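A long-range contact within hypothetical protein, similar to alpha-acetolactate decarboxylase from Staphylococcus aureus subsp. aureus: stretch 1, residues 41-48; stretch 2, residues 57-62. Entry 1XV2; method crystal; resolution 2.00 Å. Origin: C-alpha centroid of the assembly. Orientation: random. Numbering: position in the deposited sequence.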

ATOM      1  N   THR A  41      -4.770  16.615  -6.771  1.00 14.33           N
ATOM      2  CA  THR A  41      -5.663  17.201  -7.749  1.00 14.83           C
ATOM      3  C   THR A  41      -6.971  17.466  -7.014  1.00 17.23           C
ATOM      4  O   THR A  41      -7.129  17.049  -5.862  1.00 17.71           O
ATOM      5  N   LEU A  42      -7.897  18.169  -7.654  1.00 16.40           N
ATOM      6  CA  LEU A  42      -9.167  18.481  -7.006  1.00 16.46           C
ATOM      7  C   LEU A  42     -10.305  17.588  -7.476  1.00 15.87           C
ATOM      8  O   LEU A  42     -10.121  16.731  -8.336  1.00 16.09           O
ATOM      9  N   THR A  43     -11.487  17.796  -6.905  1.00 16.07           N
ATOM     10  CA  THR A  43     -12.657  17.012  -7.271  1.00 14.11           C
ATOM     11  C   THR A  43     -12.781  16.982  -8.792  1.00 14.71           C
ATOM     12  O   THR A  43     -12.553  17.991  -9.455  1.00 14.32           O
ATOM     13  N   GLY A  44     -13.127  15.815  -9.333  1.00 14.81           N
ATOM     14  CA  GLY A  44     -13.260  15.659 -10.771  1.00 15.51           C
ATOM     15  C   GLY A  44     -11.896  15.625 -11.435  1.00 17.11           C
ATOM     16  O   GLY A  44     -11.784  15.688 -12.662  1.00 15.60           O
ATOM     17  N   SER A  45     -10.861  15.501 -10.605  1.00 18.45           N
ATOM     18  CA  SER A  45      -9.471  15.483 -11.051  1.00 20.04           C
ATOM     19  C   SER A  45      -9.194  16.814 -11.729  1.00 20.52           C
ATOM     20  O   SER A  45      -8.539  16.882 -12.769  1.00 19.78           O
ATOM     21  N   ASP A  46      -9.715  17.874 -11.122  1.00 20.14           N
ATOM     22  CA  ASP A  46      -9.546  19.209 -11.657  1.00 22.50           C
ATOM     23  C   ASP A  46      -8.167  19.798 -11.399  1.00 21.05           C
ATOM     24  O   ASP A  46      -7.807  20.107 -10.264  1.00 21.48           O
ATOM     25  N   GLY A  47      -7.395  19.936 -12.469  1.00 21.00           N
ATOM     26  CA  GLY A  47      -6.083  20.537 -12.361  1.00 19.25           C
ATOM     27  C   GLY A  47      -4.985  19.781 -11.646  1.00 18.40           C
ATOM     28  O   GLY A  47      -5.028  18.562 -11.479  1.00 17.90           O
ATOM     29  N   GLU A  48      -3.996  20.547 -11.206  1.00 17.57           N
ATOM     30  CA  GLU A  48      -2.825  20.010 -10.540  1.00 15.50           C
ATOM     31  C   GLU A  48      -2.565  20.708  -9.221  1.00 15.82           C
ATOM     32  O   GLU A  48      -2.407  21.927  -9.182  1.00 15.33           O
ATOM     33  N   TYR A  57      -1.092  25.043  -3.805  1.00 21.03           N
ATOM     34  CA  TYR A  57      -1.315  25.757  -5.057  1.00 20.15           C
ATOM     35  C   TYR A  57      -2.088  24.919  -6.070  1.00 19.59           C
ATOM     36  O   TYR A  57      -2.049  23.687  -6.039  1.00 17.44           O
ATOM     37  N   HIS A  58      -2.783  25.596  -6.978  1.00 18.26           N
ATOM     38  CA  HIS A  58      -3.556  24.902  -7.994  1.00 18.52           C
ATOM     39  C   HIS A  58      -3.400  25.510  -9.380  1.00 19.95           C
ATOM     40  O   HIS A  58      -3.603  26.711  -9.577  1.00 20.21           O
ATOM     41  N   ALA A  59      -3.035  24.663 -10.338  1.00 20.51           N
ATOM     42  CA  ALA A  59      -2.866  25.080 -11.724  1.00 20.19           C
ATOM     43  C   ALA A  59      -3.902  24.309 -12.530  1.00 20.34           C
ATOM     44  O   ALA A  59      -3.894  23.077 -12.532  1.00 19.33           O
ATOM     45  N   ASN A  60      -4.806  25.017 -13.201  1.00 19.58           N
ATOM     46  CA  ASN A  60      -5.831  24.330 -13.971  1.00 20.16           C
ATOM     47  C   ASN A  60      -5.648  24.405 -15.475  1.00 20.80           C
ATOM     48  O   ASN A  60      -4.708  25.024 -15.979  1.00 21.44           O
ATOM     49  N   GLU A  61      -6.576  23.759 -16.171  1.00 19.61           N
ATOM     50  CA  GLU A  61      -6.609  23.668 -17.625  1.00 21.83           C
ATOM     51  C   GLU A  61      -6.742  25.010 -18.336  1.00 22.89           C
ATOM     52  O   GLU A  61      -6.587  25.084 -19.553  1.00 24.08           O
ATOM     53  N   HIS A  62      -7.038  26.062 -17.579  1.00 23.59           N
ATOM     54  CA  HIS A  62      -7.211  27.391 -18.157  1.00 25.00           C
ATOM     55  C   HIS A  62      -6.025  28.307 -17.887  1.00 26.07           C
ATOM     56  O   HIS A  62      -6.161  29.530 -17.918  1.00 26.62           O
TER

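The two stretches meet as a short antiparallel pairing, and the side chains pack around it with His-58 at the centre. Glu-48 and Ala-59 form a hydrogen-bonded pair: Glu-48 N donates to Ala-59 O at 2.9 Å, and Ala-59 N donates to Glu-48 O at 3.0 Å. A CA-H...O contact, His-58 CA to Glu-48 O at 3.4 Å, supplements them. The CB atoms of Glu-48 and Ala-59 lie on the same face of the sheet. The small methyl of Ala-59 has no rotamer to choose, whereas Glu-48, with chi1 and chi2 both m, leads its carboxylate away from the second stretch; its OE2 is hydrogen-bonded elsewhere in the structure.

The only direct side-chain hydrogen bond between the stretches belongs to His-58. Its CA-to-CB bond points sideways, but with chi1 t, the imidazole ends nearer the first stretch, where NE2 donates to Asp-46 O at 2.7 Å. The acceptor lies near the ring plane, as an in-plane N-H requires. Imidazole suits this place because it offers a polar edge together with a flat face, and the face is used too. Leu-42, pointing toward the second stretch with chi1 m and chi2 t, lays CD1 over the ring, 3.5 Å from the centroid of His-58 and only 12° off the normal, a CH-pi contact.

Close packing against the ring also accounts for Gly-47. Its CA is 3.4 Å from His-58 NE2 and 3.4 Å from Ala-59 O; an ideal CB would sit 2.1 Å from that same NE2 and 2.8 Å from that same O, both clashes. Its positive phi favours glycine as well. Within the first stretch, Thr-41, whose chi1 is t, points away from the contact, and its OG1 donates to Gly-47 O at 2.9 Å, tying down the corner of the chain.

Three waters link the Asp-46 carboxylate to the second stretch. Asp-46, with chi1 t, points sideways at CB, but its end comes nearer, bringing OD2 to 3.3 Å from His-58 CE1. Its OD1 lies 4.0 Å from Glu-61 OE2, a pair of like charges, and water 2 sits between them, 2.5 Å from Asp-46 OD1 and 2.7 Å from Glu-61 OE2. Water 1 accepts from Glu-61 N at 2.9 Å and lies 3.0 Å from Asp-46 OD1. Water 3 donates to Asp-46 OD2 at 2.9 Å and accepts from Asn-60 ND2 at 3.2 Å. Asn-60, with chi1 p, also uses OD1 to accept from His-62 N at 2.6 Å.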

ATOM      1  CB  THR A  41      -5.893  16.266  -8.951  1.00 15.96           C
ATOM      2  OG1 THR A  41      -6.817  16.885  -9.858  1.00 15.63           O
ATOM      3  CG2 THR A  41      -6.425  14.910  -8.496  1.00 15.13           C
ATOM      4  CB  LEU A  42      -9.533  19.947  -7.254  1.00 16.18           C
ATOM      5  CG  LEU A  42      -8.502  20.981  -6.792  1.00 15.56           C
ATOM      6  CD1 LEU A  42      -9.035  22.374  -7.067  1.00 16.24           C
ATOM      7  CD2 LEU A  42      -8.210  20.804  -5.307  1.00 16.65           C
ATOM      8  CB  THR A  43     -13.936  17.619  -6.646  1.00 14.12           C
ATOM      9  OG1 THR A  43     -13.798  17.647  -5.219  1.00 14.69           O
ATOM     10  CG2 THR A  43     -15.158  16.794  -7.010  1.00 14.39           C
ATOM     11  CB  SER A  45      -9.207  14.337 -12.028  1.00 22.54           C
ATOM     12  OG  SER A  45      -7.812  14.209 -12.275  1.00 23.67           O
ATOM     13  CB  ASP A  46     -10.615  20.146 -11.090  1.00 24.76           C
ATOM     14  CG  ASP A  46     -10.373  21.601 -11.461  1.00 28.92           C
ATOM     15  OD1 ASP A  46     -10.051  21.873 -12.638  1.00 27.87           O
ATOM     16  OD2 ASP A  46     -10.509  22.471 -10.577  1.00 30.52           O
ATOM     17  CB  GLU A  48      -1.610  20.208 -11.443  1.00 15.95           C
ATOM     18  CG  GLU A  48      -1.820  19.761 -12.880  1.00 14.39           C
ATOM     19  CD  GLU A  48      -2.028  18.266 -12.992  1.00 13.49           C
ATOM     20  OE1 GLU A  48      -1.728  17.560 -12.006  1.00 12.31           O
ATOM     21  OE2 GLU A  48      -2.477  17.799 -14.063  1.00 11.79           O
ATOM     22  CB  TYR A  57       0.030  26.174  -5.660  1.00 21.96           C
ATOM     23  CG  TYR A  57       0.850  27.060  -4.752  1.00 24.62           C
ATOM     24  CD1 TYR A  57       0.499  28.394  -4.547  1.00 25.48           C
ATOM     25  CD2 TYR A  57       1.952  26.555  -4.064  1.00 25.46           C
ATOM     26  CE1 TYR A  57       1.221  29.202  -3.677  1.00 26.70           C
ATOM     27  CE2 TYR A  57       2.683  27.356  -3.189  1.00 27.34           C
ATOM     28  CZ  TYR A  57       2.309  28.678  -3.001  1.00 27.94           C
ATOM     29  OH  TYR A  57       3.018  29.477  -2.132  1.00 30.77           O
ATOM     30  CB  HIS A  58      -5.038  24.887  -7.614  1.00 16.27           C
ATOM     31  CG  HIS A  58      -5.890  24.088  -8.549  1.00 15.17           C
ATOM     32  ND1 HIS A  58      -6.869  24.655  -9.335  1.00 14.37           N
ATOM     33  CD2 HIS A  58      -5.906  22.762  -8.825  1.00 14.14           C
ATOM     34  CE1 HIS A  58      -7.455  23.713 -10.053  1.00 15.05           C
ATOM     35  NE2 HIS A  58      -6.887  22.555  -9.763  1.00 17.66           N
ATOM     36  CB  ALA A  59      -1.458  24.744 -12.206  1.00 20.80           C
ATOM     37  CB  ASN A  60      -7.236  24.838 -13.604  1.00 21.72           C
ATOM     38  CG  ASN A  60      -7.465  26.290 -13.991  1.00 22.20           C
ATOM     39  OD1 ASN A  60      -7.006  26.750 -15.034  1.00 21.50           O
ATOM     40  ND2 ASN A  60      -8.199  27.015 -13.153  1.00 23.64           N
ATOM     41  CB  GLU A  61      -7.780  22.777 -18.032  1.00 21.68           C
ATOM     42  CG  GLU A  61      -9.119  23.320 -17.541  1.00 22.27           C
ATOM     43  CD  GLU A  61     -10.234  22.301 -17.597  1.00 19.80           C
ATOM     44  OE1 GLU A  61     -10.519  21.792 -18.696  1.00 20.72           O
ATOM     45  OE2 GLU A  61     -10.829  22.012 -16.538  1.00 22.04           O
ATOM     46  CB  HIS A  62      -8.489  28.030 -17.608  1.00 25.16           C
ATOM     47  CG  HIS A  62      -9.709  27.183 -17.790  1.00 24.37           C
ATOM     48  ND1 HIS A  62     -10.141  26.756 -19.028  1.00 22.98           N
ATOM     49  CD2 HIS A  62     -10.573  26.659 -16.888  1.00 25.00           C
ATOM     50  CE1 HIS A  62     -11.216  26.004 -18.881  1.00 25.01           C
ATOM     51  NE2 HIS A  62     -11.499  25.928 -17.593  1.00 24.28           N
TER
HETATM   52  O   HOH W   1      -7.998  21.716 -14.760  1.00 17.89           O
HETATM   53  O   HOH W   2     -10.839  23.520 -14.358  1.00 24.14           O
HETATM   54  O   HOH W   3     -10.411  25.182 -11.669  1.00 31.71           O